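PRD-containing transcription regulator (Lactobacillus casei, PDB 3NUF) is probably a transcription regulator built on a PRD (PTS regulation domain), a helical module that in relatives links gene expression to sugar uptake. Local coordinates at residues V9-E14 and Y34-A39; P72-T77 and E104-S109. All blocks are in the same frame, centred on the assembly; numbering follows the deposited sequence.

Contact 1: V9-E14 and Y34-A39; sequences VELPTE and YVIKLA. With EDO (1,2-ethanediol), chain G.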
loop_
_atom_site.group_PDB
_atom_site.type_symbol
_atom_site.label_atom_id
_atom_site.label_comp_id
_atom_site.label_asym_id
_atom_site.label_seq_id
_atom_site.Cartn_x
_atom_site.Cartn_y
_atom_site.Cartn_z
ATOM N N VAL A 9 -15.667 -3.766 -0.821
ATOM C CA VAL A 9 -15.026 -2.653 -0.128
ATOM C C VAL A 9 -15.711 -1.339 -0.506
ATOM O O VAL A 9 -15.813 -0.997 -1.693
ATOM C CB VAL A 9 -13.496 -2.593 -0.437
ATOM C CG1 VAL A 9 -12.866 -1.363 0.229
ATOM C CG2 VAL A 9 -12.795 -3.896 0.014
ATOM N N GLU A 10 -16.116 -0.585 0.513
ATOM C CA GLU A 10 -16.725 0.729 0.320
ATOM C C GLU A 10 -15.810 1.826 0.892
ATOM O O GLU A 10 -15.766 2.053 2.100
ATOM C CB GLU A 10 -18.120 0.758 0.961
ATOM C CG GLU A 10 -19.168 -0.096 0.193
ATOM C CD GLU A 10 -20.581 0.001 0.775
ATOM O OE1 GLU A 10 -20.702 0.195 2.007
ATOM O OE2 GLU A 10 -21.565 -0.118 0.002
ATOM N N LEU A 11 -15.134 2.535 -0.004
ATOM C CA LEU A 11 -14.091 3.457 0.374
ATOM C C LEU A 11 -14.653 4.773 0.861
ATOM O O LEU A 11 -15.683 5.222 0.376
ATOM C CB LEU A 11 -13.203 3.660 -0.842
ATOM C CG LEU A 11 -12.571 2.347 -1.376
ATOM C CD1 LEU A 11 -11.835 2.670 -2.677
ATOM C CD2 LEU A 11 -11.616 1.703 -0.341
ATOM N N PRO A 12 -13.938 5.445 1.771
ATOM C CA PRO A 12 -14.371 6.767 2.220
ATOM C C PRO A 12 -14.347 7.795 1.121
ATOM O O PRO A 12 -13.574 7.710 0.149
ATOM C CB PRO A 12 -13.320 7.146 3.268
ATOM C CG PRO A 12 -12.638 5.950 3.613
ATOM C CD PRO A 12 -12.747 4.976 2.471
ATOM N N THR A 13 -15.197 8.811 1.259
ATOM C CA THR A 13 -15.255 9.876 0.300
ATOM C C THR A 13 -13.909 10.446 -0.142
ATOM O O THR A 13 -13.686 10.660 -1.326
ATOM C CB THR A 13 -16.090 11.054 0.924
ATOM O OG1 THR A 13 -17.387 10.540 1.233
ATOM C CG2 THR A 13 -16.199 12.217 -0.034
ATOM N N GLU A 14 -13.045 10.708 0.834
ATOM C CA GLU A 14 -11.737 11.310 0.535
ATOM C C GLU A 14 -10.852 10.373 -0.262
ATOM O O GLU A 14 -10.129 10.831 -1.150
ATOM C CB GLU A 14 -11.001 11.708 1.800
ATOM C CG GLU A 14 -11.753 12.775 2.646
ATOM C CD GLU A 14 -12.927 12.251 3.501
ATOM O OE1 GLU A 14 -13.184 11.030 3.593
ATOM O OE2 GLU A 14 -13.595 13.103 4.115
ATOM N N TYR A 34 -7.404 -4.299 -3.001
ATOM C CA TYR A 34 -6.496 -5.431 -2.790
ATOM C C TYR A 34 -5.729 -5.290 -1.479
ATOM O O TYR A 34 -5.627 -6.239 -0.672
ATOM C CB TYR A 34 -5.547 -5.582 -3.980
ATOM C CG TYR A 34 -4.399 -6.521 -3.784
ATOM C CD1 TYR A 34 -4.537 -7.860 -4.067
ATOM C CD2 TYR A 34 -3.166 -6.076 -3.335
ATOM C CE1 TYR A 34 -3.484 -8.721 -3.905
ATOM C CE2 TYR A 34 -2.124 -6.948 -3.134
ATOM C CZ TYR A 34 -2.311 -8.251 -3.437
ATOM O OH TYR A 34 -1.254 -9.146 -3.273
ATOM N N VAL A 35 -5.182 -4.106 -1.252
ATOM C CA VAL A 35 -4.392 -3.872 -0.030
ATOM C C VAL A 35 -5.258 -3.985 1.248
ATOM O O VAL A 35 -4.843 -4.595 2.244
ATOM C CB VAL A 35 -3.623 -2.597 -0.072
ATOM C CG1 VAL A 35 -2.884 -2.357 1.246
ATOM C CG2 VAL A 35 -2.593 -2.648 -1.206
ATOM N N ILE A 36 -6.463 -3.430 1.200
ATOM C CA ILE A 36 -7.384 -3.512 2.346
ATOM C C ILE A 36 -7.674 -4.985 2.646
ATOM O O ILE A 36 -7.620 -5.437 3.797
ATOM C CB ILE A 36 -8.671 -2.739 2.069
ATOM C CG1 ILE A 36 -8.402 -1.241 2.105
ATOM C CG2 ILE A 36 -9.734 -3.123 3.109
ATOM C CD1 ILE A 36 -9.579 -0.364 1.622
ATOM N N LYS A 37 -7.982 -5.753 1.625
ATOM C CA LYS A 37 -8.280 -7.191 1.800
ATOM C C LYS A 37 -7.107 -8.037 2.243
ATOM O O LYS A 37 -7.225 -8.973 3.052
ATOM C CB LYS A 37 -8.892 -7.718 0.540
ATOM C CG LYS A 37 -10.303 -7.151 0.288
ATOM C CD LYS A 37 -10.913 -7.689 -1.001
ATOM C CE LYS A 37 -10.426 -7.041 -2.259
ATOM N NZ LYS A 37 -11.206 -7.520 -3.497
ATOM N N LEU A 38 -5.927 -7.732 1.709
ATOM C CA LEU A 38 -4.729 -8.432 2.078
ATOM C C LEU A 38 -4.426 -8.147 3.562
ATOM O O LEU A 38 -4.124 -9.041 4.378
ATOM C CB LEU A 38 -3.551 -7.906 1.210
ATOM C CG LEU A 38 -2.238 -8.561 1.529
ATOM C CD1 LEU A 38 -2.250 -10.030 1.146
ATOM C CD2 LEU A 38 -1.075 -7.898 0.787
ATOM N N ALA A 39 -4.496 -6.885 3.956
ATOM C CA ALA A 39 -4.230 -6.491 5.346
ATOM C C ALA A 39 -5.258 -7.141 6.268
ATOM O O ALA A 39 -4.870 -7.673 7.311
ATOM C CB ALA A 39 -4.271 -4.949 5.478
HETATM C C1 EDO G . -1.705 -11.747 -4.848
HETATM O O1 EDO G . -1.427 -11.441 -3.479
HETATM C C2 EDO G . -0.390 -11.955 -5.546
HETATM O O2 EDO G . -0.297 -11.060 -6.662
#

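Contact 2: P72-T77 and E104-S109; sequences PAVDPT and EKYVLS. With EDO (1,2-ethanediol), chain C.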
loop_
_atom_site.group_PDB
_atom_site.type_symbol
_atom_site.label_atom_id
_atom_site.label_comp_id
_atom_site.label_asym_id
_atom_site.label_seq_id
_atom_site.Cartn_x
_atom_site.Cartn_y
_atom_site.Cartn_z
ATOM N N PRO A 72 12.190 6.277 -5.005
ATOM C CA PRO A 72 12.699 7.330 -4.082
ATOM C C PRO A 72 13.834 6.784 -3.214
ATOM O O PRO A 72 13.692 5.703 -2.627
ATOM C CB PRO A 72 11.481 7.673 -3.226
ATOM C CG PRO A 72 10.308 7.357 -4.193
ATOM C CD PRO A 72 10.721 6.133 -4.908
ATOM N N ALA A 73 14.927 7.535 -3.113
ATOM C CA ALA A 73 16.087 7.068 -2.411
ATOM C C ALA A 73 15.704 6.560 -1.048
ATOM O O ALA A 73 14.989 7.255 -0.302
ATOM C CB ALA A 73 17.103 8.209 -2.284
ATOM N N VAL A 74 16.262 5.433 -0.641
ATOM C CA VAL A 74 15.903 4.793 0.634
ATOM C C VAL A 74 17.140 4.097 1.225
ATOM O O VAL A 74 18.015 3.621 0.477
ATOM C CB VAL A 74 14.722 3.824 0.459
ATOM C CG1 VAL A 74 15.072 2.668 -0.439
ATOM C CG2 VAL A 74 14.179 3.358 1.779
ATOM N N ASP A 75 17.242 4.123 2.538
ATOM C CA ASP A 75 18.327 3.447 3.260
ATOM C C ASP A 75 17.699 2.275 4.053
ATOM O O ASP A 75 17.055 2.490 5.069
ATOM C CB ASP A 75 19.061 4.367 4.214
ATOM C CG ASP A 75 20.151 3.659 4.978
ATOM O OD1 ASP A 75 20.287 2.422 4.949
ATOM O OD2 ASP A 75 20.787 4.400 5.770
ATOM N N PRO A 76 17.830 1.061 3.527
ATOM C CA PRO A 76 17.169 -0.088 4.171
ATOM C C PRO A 76 17.509 -0.281 5.629
ATOM O O PRO A 76 16.654 -0.798 6.378
ATOM C CB PRO A 76 17.642 -1.280 3.333
ATOM C CG PRO A 76 17.854 -0.690 1.978
ATOM C CD PRO A 76 18.408 0.686 2.240
ATOM N N THR A 77 18.690 0.152 6.083
ATOM C CA THR A 77 19.046 -0.032 7.480
ATOM C C THR A 77 18.139 0.703 8.398
ATOM O O THR A 77 17.974 0.285 9.543
ATOM C CB THR A 77 20.486 0.308 7.808
ATOM O OG1 THR A 77 20.706 1.704 7.634
ATOM C CG2 THR A 77 21.397 -0.531 6.970
ATOM N N GLU A 104 10.860 -0.613 -2.796
ATOM C CA GLU A 104 9.617 0.072 -2.560
ATOM C C GLU A 104 8.965 -0.490 -1.282
ATOM O O GLU A 104 8.155 0.201 -0.642
ATOM C CB GLU A 104 8.655 -0.084 -3.698
ATOM C CG GLU A 104 9.021 0.598 -4.994
ATOM C CD GLU A 104 8.625 2.073 -5.113
ATOM O OE1 GLU A 104 7.864 2.622 -4.258
ATOM O OE2 GLU A 104 9.074 2.675 -6.120
ATOM N N LYS A 105 9.274 -1.729 -0.904
ATOM C CA LYS A 105 8.631 -2.303 0.267
ATOM C C LYS A 105 8.903 -1.525 1.537
ATOM O O LYS A 105 8.100 -1.615 2.475
ATOM C CB LYS A 105 9.029 -3.772 0.438
ATOM C CG LYS A 105 10.439 -4.018 0.876
ATOM C CD LYS A 105 10.800 -5.503 0.946
ATOM C CE LYS A 105 12.222 -5.724 1.275
ATOM N NZ LYS A 105 12.588 -7.208 1.442
ATOM N N TYR A 106 10.039 -0.858 1.652
ATOM C CA TYR A 106 10.383 -0.245 2.957
ATOM C C TYR A 106 9.442 0.850 3.375
ATOM O O TYR A 106 8.811 0.797 4.447
ATOM C CB TYR A 106 11.856 0.174 2.952
ATOM C CG TYR A 106 12.824 -0.961 2.748
ATOM C CD1 TYR A 106 12.861 -2.000 3.660
ATOM C CD2 TYR A 106 13.682 -1.020 1.643
ATOM C CE1 TYR A 106 13.718 -3.043 3.459
ATOM C CE2 TYR A 106 14.525 -2.061 1.442
ATOM C CZ TYR A 106 14.541 -3.087 2.331
ATOM O OH TYR A 106 15.373 -4.167 2.137
ATOM N N VAL A 107 9.265 1.844 2.537
ATOM C CA VAL A 107 8.354 2.947 2.893
ATOM C C VAL A 107 6.927 2.400 3.044
ATOM O O VAL A 107 6.204 2.781 3.969
ATOM C CB VAL A 107 8.431 4.086 1.905
ATOM C CG1 VAL A 107 7.264 5.075 2.043
ATOM C CG2 VAL A 107 9.757 4.810 2.093
ATOM N N LEU A 108 6.508 1.489 2.162
ATOM C CA LEU A 108 5.156 0.915 2.282
ATOM C C LEU A 108 4.974 0.161 3.590
ATOM O O LEU A 108 3.911 0.253 4.220
ATOM C CB LEU A 108 4.829 0.033 1.087
ATOM C CG LEU A 108 3.464 -0.677 1.157
ATOM C CD1 LEU A 108 2.302 0.304 1.238
ATOM C CD2 LEU A 108 3.290 -1.617 -0.038
ATOM N N SER A 109 6.004 -0.516 4.085
ATOM C CA SER A 109 5.881 -1.259 5.338
ATOM C C SER A 109 5.475 -0.403 6.522
ATOM O O SER A 109 4.798 -0.910 7.430
ATOM C CB SER A 109 7.172 -2.043 5.610
ATOM O OG SER A 109 8.196 -1.228 6.121
HETATM C C1 EDO C . 23.286 3.844 6.752
HETATM O O1 EDO C . 22.614 2.700 6.358
HETATM C C2 EDO C . 24.084 4.269 5.576
HETATM O O2 EDO C . 25.484 4.077 5.806
#

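Contact 1: V9-E14 and Y34-A39
The closest packing here is made by three side chains, V9 and L11 from the extended residues before helix 13-21 and I36 from helix 25-41. I36 points toward the other segment and ends in CD1, which meets both partners. L11 CD2 lies 3.5 Å from I36 CD1. V9 CG1 lies 3.7 Å from the same I36 CD1. Both loop methyls reach I36 CD1 from the same side. V9 reaches it because CG1 stands opposite the backbone N (chi1 176°), while CG2, beside the backbone N, faces K37 CG. L11 starts out beside the helix, and its CD2 branch reaches in to the contact. L51 of helix 48-67 also touches I36, so a third element closes on this patch.

The side toward K37 is looser. V9 CG2 is 4.1 Å from K37 CG, and only the aliphatic part of the lysine takes part. No hydrogen bond joins the two segments, and none of the touching residues is fully buried. Y34 turns away from the loop. Its ring stacks on H96, and its OH lies at a doubtfully short distance from O1 of a 1,2-ethanediol that probably came from the crystallisation liquor. Q92 and H96 also bond this diol.

P12 takes the N-cap position of helix 13-21 and rests on D48 and L51. The arrangement is plain apolar packing at the surface of an all-helical PRD fold, where the N-terminal segment lies against helix 25-41 before its own helix begins.

Contact 2: P72-T77 and E104-S109
Y106 carries this contact, with its side chain directed from helix 104-115 toward the loop 72-77. Its CB meets V74 CG2 at 4.1 Å, and the two side chains cross at about a right angle. CG sits beside the backbone N (chi1 -61°), which sends the ring along the loop to P76. CD2 comes next and has P76 CG at the limit of contact. CE2 is closer, with P76 CG 3.6 Å away. CZ meets P76 CB at 3.7 Å. The tip, Y106 OH, is 3.9 Å from P76 CB.

The proline thus lies over one face of the ring. P76 CB is 4.1 Å from the ring centroid and 29° off the normal, an off-centre CH-pi contact. K105 CG covers the opposite face, so the ring is sandwiched between its helix neighbour and the loop. V74 CG2 approaches the same ring obliquely.

The other end of the contact is thin. P72 CD touches E104 OE2 at 4.0 Å, without a polar bond between them. E104 is buried, and its OE2 makes a salt bridge to R64 of helix 48-67.

On the loop side, D75 turns away from the helix. D75 OD1 accepts from T77 N at 3.0 Å, from above the carboxylate plane, which makes an Asx turn. The turn overlaps the start of the 3-10 segment at P76 and T77. A 1,2-ethanediol, probably from crystallisation, lies by D75 and T77.

F79 meets the Y106 ring with the planes at about 35°. From helix 84-97, V94 touches E104 and V93 touches L108. Residues 104-109 therefore lie between the loop 72-77, helix 48-67 and helix 84-97.

From the N terminus, the chain first runs through residues 9-14 into helix 13-21. It then turns into helix 25-41, whose residues 34-39 close contact 1. That loop is complete before helix 48-67 begins. The chain next enters the long connection to helix 84-97, where residues 72-77 open contact 2. Helix 84-97 follows, and residues 104-109 close the second loop. The two loops come in series, neither nested nor crossed. The centres of contact 1 and contact 2 are about 23 Å apart. The two lie on opposite sides of the chain's centre. Helices 48-67 and 84-97 touch residues of both contacts, so both are tied to the same two helices.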